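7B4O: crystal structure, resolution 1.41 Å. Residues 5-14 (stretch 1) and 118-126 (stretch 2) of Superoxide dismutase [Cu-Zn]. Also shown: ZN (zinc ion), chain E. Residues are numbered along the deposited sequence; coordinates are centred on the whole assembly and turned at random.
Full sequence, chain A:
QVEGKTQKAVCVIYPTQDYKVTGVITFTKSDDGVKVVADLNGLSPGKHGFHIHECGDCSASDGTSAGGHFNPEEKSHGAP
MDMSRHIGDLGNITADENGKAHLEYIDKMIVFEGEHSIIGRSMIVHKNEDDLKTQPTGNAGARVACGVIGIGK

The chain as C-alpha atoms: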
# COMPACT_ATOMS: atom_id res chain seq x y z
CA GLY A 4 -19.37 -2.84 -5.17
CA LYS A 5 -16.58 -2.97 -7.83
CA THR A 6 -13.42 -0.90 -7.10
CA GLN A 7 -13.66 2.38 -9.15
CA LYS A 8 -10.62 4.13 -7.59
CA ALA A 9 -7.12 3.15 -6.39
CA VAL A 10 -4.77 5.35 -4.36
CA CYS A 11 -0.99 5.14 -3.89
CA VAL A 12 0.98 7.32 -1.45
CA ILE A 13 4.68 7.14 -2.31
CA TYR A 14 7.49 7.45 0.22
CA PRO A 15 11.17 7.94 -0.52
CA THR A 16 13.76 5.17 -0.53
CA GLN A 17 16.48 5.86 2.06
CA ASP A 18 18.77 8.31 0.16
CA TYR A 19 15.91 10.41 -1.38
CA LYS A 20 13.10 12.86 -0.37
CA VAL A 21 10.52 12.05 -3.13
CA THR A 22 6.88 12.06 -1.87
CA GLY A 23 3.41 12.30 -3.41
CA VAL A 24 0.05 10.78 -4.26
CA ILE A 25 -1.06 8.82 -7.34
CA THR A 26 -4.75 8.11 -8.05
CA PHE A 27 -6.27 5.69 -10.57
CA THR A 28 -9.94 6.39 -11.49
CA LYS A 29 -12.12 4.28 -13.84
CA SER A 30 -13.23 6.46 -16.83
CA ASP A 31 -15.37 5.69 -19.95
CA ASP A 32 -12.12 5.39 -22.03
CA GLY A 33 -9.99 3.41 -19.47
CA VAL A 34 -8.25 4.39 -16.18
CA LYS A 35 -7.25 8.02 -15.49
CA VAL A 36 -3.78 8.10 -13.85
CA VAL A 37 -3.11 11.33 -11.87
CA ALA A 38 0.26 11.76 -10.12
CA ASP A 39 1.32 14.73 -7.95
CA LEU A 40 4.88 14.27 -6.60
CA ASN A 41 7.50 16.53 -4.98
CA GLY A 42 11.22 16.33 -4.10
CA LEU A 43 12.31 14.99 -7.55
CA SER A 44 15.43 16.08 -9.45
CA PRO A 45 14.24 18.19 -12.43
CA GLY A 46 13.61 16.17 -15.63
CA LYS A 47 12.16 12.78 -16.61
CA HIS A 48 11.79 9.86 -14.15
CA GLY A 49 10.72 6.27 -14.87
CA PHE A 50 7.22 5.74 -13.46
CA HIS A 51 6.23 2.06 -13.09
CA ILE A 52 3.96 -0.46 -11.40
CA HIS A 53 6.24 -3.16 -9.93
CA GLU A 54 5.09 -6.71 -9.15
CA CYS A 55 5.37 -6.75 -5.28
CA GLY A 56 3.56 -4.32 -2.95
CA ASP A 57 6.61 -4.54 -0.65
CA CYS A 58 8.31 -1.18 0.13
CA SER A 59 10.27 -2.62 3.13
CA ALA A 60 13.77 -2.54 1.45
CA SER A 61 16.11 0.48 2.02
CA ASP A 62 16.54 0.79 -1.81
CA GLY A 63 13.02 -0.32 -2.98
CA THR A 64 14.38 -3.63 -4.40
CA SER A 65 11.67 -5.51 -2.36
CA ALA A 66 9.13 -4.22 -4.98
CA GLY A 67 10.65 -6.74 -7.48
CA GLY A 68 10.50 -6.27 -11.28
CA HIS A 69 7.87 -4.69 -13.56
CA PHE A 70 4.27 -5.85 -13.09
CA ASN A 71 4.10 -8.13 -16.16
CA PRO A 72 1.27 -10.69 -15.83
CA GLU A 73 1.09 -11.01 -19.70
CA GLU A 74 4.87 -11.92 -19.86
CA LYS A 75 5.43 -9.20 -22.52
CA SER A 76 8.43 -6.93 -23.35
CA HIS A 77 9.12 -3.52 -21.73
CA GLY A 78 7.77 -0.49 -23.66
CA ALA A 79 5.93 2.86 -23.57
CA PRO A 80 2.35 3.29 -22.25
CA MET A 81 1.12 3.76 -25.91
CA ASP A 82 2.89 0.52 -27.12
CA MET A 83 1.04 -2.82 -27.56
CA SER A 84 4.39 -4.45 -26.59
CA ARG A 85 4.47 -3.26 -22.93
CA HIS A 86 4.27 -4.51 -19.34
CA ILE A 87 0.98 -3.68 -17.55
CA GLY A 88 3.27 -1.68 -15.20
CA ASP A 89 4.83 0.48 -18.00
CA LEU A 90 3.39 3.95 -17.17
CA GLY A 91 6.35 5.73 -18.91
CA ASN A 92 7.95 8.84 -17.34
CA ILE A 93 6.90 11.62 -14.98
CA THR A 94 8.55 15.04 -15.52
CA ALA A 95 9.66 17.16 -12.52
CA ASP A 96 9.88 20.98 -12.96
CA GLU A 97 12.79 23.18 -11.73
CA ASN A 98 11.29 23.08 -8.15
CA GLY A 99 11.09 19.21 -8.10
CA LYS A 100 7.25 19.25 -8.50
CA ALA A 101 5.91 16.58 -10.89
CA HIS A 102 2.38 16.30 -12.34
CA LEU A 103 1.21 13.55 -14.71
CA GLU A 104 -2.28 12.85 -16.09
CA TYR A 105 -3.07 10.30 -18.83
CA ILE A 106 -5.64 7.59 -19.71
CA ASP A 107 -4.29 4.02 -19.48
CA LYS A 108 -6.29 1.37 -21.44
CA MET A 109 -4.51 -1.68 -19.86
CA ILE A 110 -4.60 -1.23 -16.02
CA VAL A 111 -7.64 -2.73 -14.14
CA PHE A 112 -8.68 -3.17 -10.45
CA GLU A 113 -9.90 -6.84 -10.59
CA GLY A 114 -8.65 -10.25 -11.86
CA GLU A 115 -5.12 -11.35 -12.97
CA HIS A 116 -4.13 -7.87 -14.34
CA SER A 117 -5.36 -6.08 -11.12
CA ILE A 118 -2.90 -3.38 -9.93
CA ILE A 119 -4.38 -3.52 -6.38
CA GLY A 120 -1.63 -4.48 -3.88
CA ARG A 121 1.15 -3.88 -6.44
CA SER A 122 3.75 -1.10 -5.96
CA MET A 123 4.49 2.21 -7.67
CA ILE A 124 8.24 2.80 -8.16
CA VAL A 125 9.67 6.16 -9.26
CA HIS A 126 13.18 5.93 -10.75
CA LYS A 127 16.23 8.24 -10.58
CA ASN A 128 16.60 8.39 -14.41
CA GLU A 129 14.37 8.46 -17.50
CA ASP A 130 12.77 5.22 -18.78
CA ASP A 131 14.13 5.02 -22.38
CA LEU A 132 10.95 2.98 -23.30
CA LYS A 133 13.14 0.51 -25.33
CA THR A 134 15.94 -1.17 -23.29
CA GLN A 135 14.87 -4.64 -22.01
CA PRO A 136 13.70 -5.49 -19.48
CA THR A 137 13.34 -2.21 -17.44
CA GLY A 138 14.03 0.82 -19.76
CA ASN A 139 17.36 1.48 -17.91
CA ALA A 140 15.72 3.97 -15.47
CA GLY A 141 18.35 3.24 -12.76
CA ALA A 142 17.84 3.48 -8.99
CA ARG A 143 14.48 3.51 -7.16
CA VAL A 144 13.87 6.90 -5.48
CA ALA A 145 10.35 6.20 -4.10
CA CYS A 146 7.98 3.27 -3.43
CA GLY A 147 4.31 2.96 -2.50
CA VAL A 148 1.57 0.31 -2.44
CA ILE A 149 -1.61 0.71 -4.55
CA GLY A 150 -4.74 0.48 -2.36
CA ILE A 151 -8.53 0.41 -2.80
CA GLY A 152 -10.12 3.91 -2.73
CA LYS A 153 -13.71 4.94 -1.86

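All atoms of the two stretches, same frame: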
# COMPACT_ATOMS: atom_id res chain seq x y z
N LYS A 5 -17.87 -2.85 -7.10
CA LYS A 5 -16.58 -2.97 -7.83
C LYS A 5 -15.71 -1.75 -7.53
O LYS A 5 -16.22 -0.62 -7.52
CB LYS A 5 -16.83 -3.13 -9.33
CG LYS A 5 -17.33 -4.52 -9.71
CD LYS A 5 -17.59 -4.73 -11.19
CE LYS A 5 -16.41 -4.37 -12.07
NZ LYS A 5 -16.53 -4.96 -13.43
N THR A 6 -14.43 -1.98 -7.30
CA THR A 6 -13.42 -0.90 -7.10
C THR A 6 -13.42 0.02 -8.32
O THR A 6 -13.27 -0.49 -9.46
CB THR A 6 -12.03 -1.50 -6.84
OG1 THR A 6 -12.13 -2.34 -5.70
CG2 THR A 6 -10.97 -0.44 -6.65
N GLN A 7 -13.63 1.32 -8.10
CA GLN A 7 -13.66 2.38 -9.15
C GLN A 7 -12.43 3.27 -9.02
O GLN A 7 -12.17 4.06 -9.95
CB GLN A 7 -14.89 3.28 -8.98
CG GLN A 7 -16.22 2.55 -9.12
CD GLN A 7 -16.36 1.89 -10.46
OE1 GLN A 7 -16.49 0.67 -10.55
NE2 GLN A 7 -16.32 2.68 -11.52
N LYS A 8 -11.72 3.19 -7.90
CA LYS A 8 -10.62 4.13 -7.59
C LYS A 8 -9.54 3.39 -6.81
O LYS A 8 -9.86 2.59 -5.91
CB LYS A 8 -11.14 5.32 -6.78
CG LYS A 8 -10.09 6.36 -6.41
CD LYS A 8 -10.70 7.58 -5.78
CE LYS A 8 -9.66 8.47 -5.14
NZ LYS A 8 -10.27 9.61 -4.42
N ALA A 9 -8.28 3.65 -7.15
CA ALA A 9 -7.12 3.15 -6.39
C ALA A 9 -6.26 4.35 -6.03
O ALA A 9 -6.25 5.34 -6.78
CB ALA A 9 -6.35 2.12 -7.16
N VAL A 10 -5.59 4.24 -4.90
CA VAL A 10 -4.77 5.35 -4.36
C VAL A 10 -3.42 4.78 -3.97
O VAL A 10 -3.37 3.72 -3.35
CB VAL A 10 -5.47 6.03 -3.17
CG1 VAL A 10 -4.61 7.16 -2.62
CG2 VAL A 10 -6.85 6.55 -3.55
N CYS A 11 -2.36 5.53 -4.25
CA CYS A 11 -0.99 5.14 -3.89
C CYS A 11 -0.27 6.36 -3.34
O CYS A 11 -0.10 7.36 -4.07
CB CYS A 11 -0.23 4.61 -5.09
SG CYS A 11 1.43 4.07 -4.66
N VAL A 12 0.11 6.28 -2.07
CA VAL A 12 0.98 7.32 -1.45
C VAL A 12 2.41 6.81 -1.56
O VAL A 12 2.68 5.67 -1.13
CB VAL A 12 0.58 7.61 -0.00
CG1 VAL A 12 1.49 8.66 0.60
CG2 VAL A 12 -0.88 8.01 0.10
N ILE A 13 3.28 7.60 -2.17
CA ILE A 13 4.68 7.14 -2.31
C ILE A 13 5.55 7.83 -1.28
O ILE A 13 5.30 9.00 -0.89
CB ILE A 13 5.23 7.25 -3.74
CG1 ILE A 13 5.38 8.70 -4.18
CG2 ILE A 13 4.40 6.41 -4.71
CD1 ILE A 13 6.15 8.82 -5.47
N TYR A 14 6.51 7.05 -0.81
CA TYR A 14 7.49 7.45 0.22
C TYR A 14 8.87 7.23 -0.35
O TYR A 14 9.10 6.34 -1.16
CB TYR A 14 7.24 6.65 1.49
CG TYR A 14 5.92 6.98 2.12
CD1 TYR A 14 5.80 8.07 2.97
CD2 TYR A 14 4.79 6.24 1.83
CE1 TYR A 14 4.58 8.39 3.54
CE2 TYR A 14 3.57 6.55 2.39
CZ TYR A 14 3.47 7.63 3.25
OH TYR A 14 2.26 7.92 3.80
N ILE A 118 -4.06 -4.13 -10.50
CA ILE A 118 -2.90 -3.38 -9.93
C ILE A 118 -3.06 -3.25 -8.42
O ILE A 118 -2.12 -2.73 -7.79
CB ILE A 118 -2.73 -2.02 -10.62
CG1 ILE A 118 -3.91 -1.08 -10.33
CG2 ILE A 118 -2.48 -2.23 -12.11
CD1 ILE A 118 -3.63 0.34 -10.73
N ILE A 119 -4.17 -3.67 -7.84
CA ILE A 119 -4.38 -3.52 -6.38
C ILE A 119 -3.36 -4.39 -5.65
O ILE A 119 -3.24 -5.58 -5.94
CB ILE A 119 -5.82 -3.88 -5.97
CG1 ILE A 119 -6.86 -3.01 -6.67
CG2 ILE A 119 -5.97 -3.83 -4.46
CD1 ILE A 119 -6.72 -1.53 -6.47
N GLY A 120 -2.65 -3.79 -4.70
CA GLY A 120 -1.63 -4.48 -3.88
C GLY A 120 -0.29 -4.58 -4.58
O GLY A 120 0.63 -5.17 -4.01
N ARG A 121 -0.16 -4.00 -5.77
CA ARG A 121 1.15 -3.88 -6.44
C ARG A 121 1.81 -2.59 -5.94
O ARG A 121 1.18 -1.86 -5.15
CB ARG A 121 0.99 -3.91 -7.96
CG ARG A 121 0.20 -5.11 -8.47
CD ARG A 121 0.86 -6.43 -8.19
NE ARG A 121 -0.01 -7.55 -8.54
CZ ARG A 121 0.36 -8.82 -8.54
NH1 ARG A 121 1.60 -9.16 -8.25
NH2 ARG A 121 -0.53 -9.75 -8.85
N SER A 122 3.02 -2.31 -6.38
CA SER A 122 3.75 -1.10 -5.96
C SER A 122 3.87 -0.11 -7.12
O SER A 122 3.94 -0.51 -8.27
CB SER A 122 5.11 -1.44 -5.43
OG SER A 122 5.82 -2.26 -6.35
N MET A 123 3.96 1.17 -6.77
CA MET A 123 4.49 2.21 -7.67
C MET A 123 5.96 2.40 -7.30
O MET A 123 6.27 2.49 -6.09
CB MET A 123 3.73 3.53 -7.54
CG MET A 123 2.33 3.51 -8.15
SD MET A 123 2.36 3.18 -9.93
CE MET A 123 3.53 4.41 -10.49
N ILE A 124 6.81 2.44 -8.30
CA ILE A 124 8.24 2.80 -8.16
C ILE A 124 8.50 4.00 -9.05
O ILE A 124 8.13 3.99 -10.22
CB ILE A 124 9.16 1.62 -8.51
CG1 ILE A 124 9.04 0.47 -7.51
CG2 ILE A 124 10.60 2.09 -8.63
CD1 ILE A 124 9.59 0.81 -6.10
N VAL A 125 9.13 5.03 -8.48
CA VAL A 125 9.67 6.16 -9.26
C VAL A 125 11.18 5.98 -9.32
O VAL A 125 11.78 5.62 -8.30
CB VAL A 125 9.24 7.52 -8.67
CG1 VAL A 125 9.77 8.67 -9.52
CG2 VAL A 125 7.73 7.59 -8.51
N HIS A 126 11.75 6.17 -10.49
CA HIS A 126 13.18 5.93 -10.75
C HIS A 126 13.97 7.24 -10.79
O HIS A 126 13.41 8.31 -11.01
CB HIS A 126 13.35 5.14 -12.05
CG HIS A 126 12.93 3.71 -11.94
ND1 HIS A 126 13.78 2.74 -11.48
CD2 HIS A 126 11.77 3.08 -12.26
CE1 HIS A 126 13.15 1.57 -11.50
NE2 HIS A 126 11.92 1.74 -11.98
ZN ZN E . 10.71 0.36 -12.63

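Residues 5-14 and 118-126 of this superoxide dismutase meet through apolar side chains; no hydrogen bond crosses between them. The strands 8-14 and 122-126 run in the same general sense, their directions 43° apart, and approach to 8.1 Å between axes, a separation that leaves room for side chains to pack between the backbones. The two stretches together bury 268 Å², and touching residues are at least 110 positions apart in sequence.

Stretch 2 opens with a type II beta turn from Ile-118 to Arg-121, closed by the backbone hydrogen bond from Arg-121 N to Ile-118 O at 3.1 Å. Ile-118 is buried, but its CA-to-CB bond points sideways and Ile-118 CD1 stays 4.8 Å from Ala-9 CB, the nearest atom of stretch 1, so it makes no contact within 4.5 Å, though 12 Å² of it is covered. Ile-119 does more. Its CA-to-CB bond also points sideways, yet with both chi angles in m the end of the chain comes nearer, and CD1 lies 3.7 Å from Ala-9 CB. The same Ile-119 CD1 is 4.4 Å from Thr-6 CG2, so the threonine offers its methyl to this apolar patch. Ala-9 points toward stretch 2 and is buried; its short side chain brings a single methyl to the isoleucine, across backbones whose CA atoms, Ala-9 CA and Ile-119 CA, are 7.2 Å apart. Gly-120 follows with phi 83° and psi 3°, a positive phi that by itself favours glycine. Arg-121 makes no contact with stretch 1, and its NH1 is hydrogen-bonded elsewhere in the structure.

The strand begins at Ser-122, whose CA-to-CB bond points sideways and whose OG is satisfied elsewhere in the structure, so this buried hydroxyl needs no partner from stretch 1. Met-123 is the residue of stretch 2 most covered by the other stretch. Its CA-to-CB bond points toward stretch 1, while three m rotamers lead the end of the chain away, so the contacts are made near its base: Met-123 CG sits 3.6 Å from Cys-11 SG, and Met-123 CB lies 4.1 Å from Ile-13 CG2. Cys-11, with chi1 in t, thus places its sulfur against an aliphatic carbon, in keeping with its buried, apolar surroundings. Ile-124 points away from stretch 1, as expected for alternation along a strand, and Val-125 turns back toward it. Val-125 CG2 meets Ile-13 CD1 at 3.6 Å; the branched isoleucine, chi1 p and chi2 t, therefore reaches both Met-123 and Val-125. On stretch 1 the same alternation sends Ala-9, Cys-11 and Ile-13 toward stretch 2, while Lys-8 and Val-10 point away.

His-126 ends the stretch beyond the reach of this packing and serves the metal instead: His-126 NE2 binds ZN at 1.9 Å, alongside two atoms from elsewhere in the structure, while its ND1 is hydrogen-bonded elsewhere.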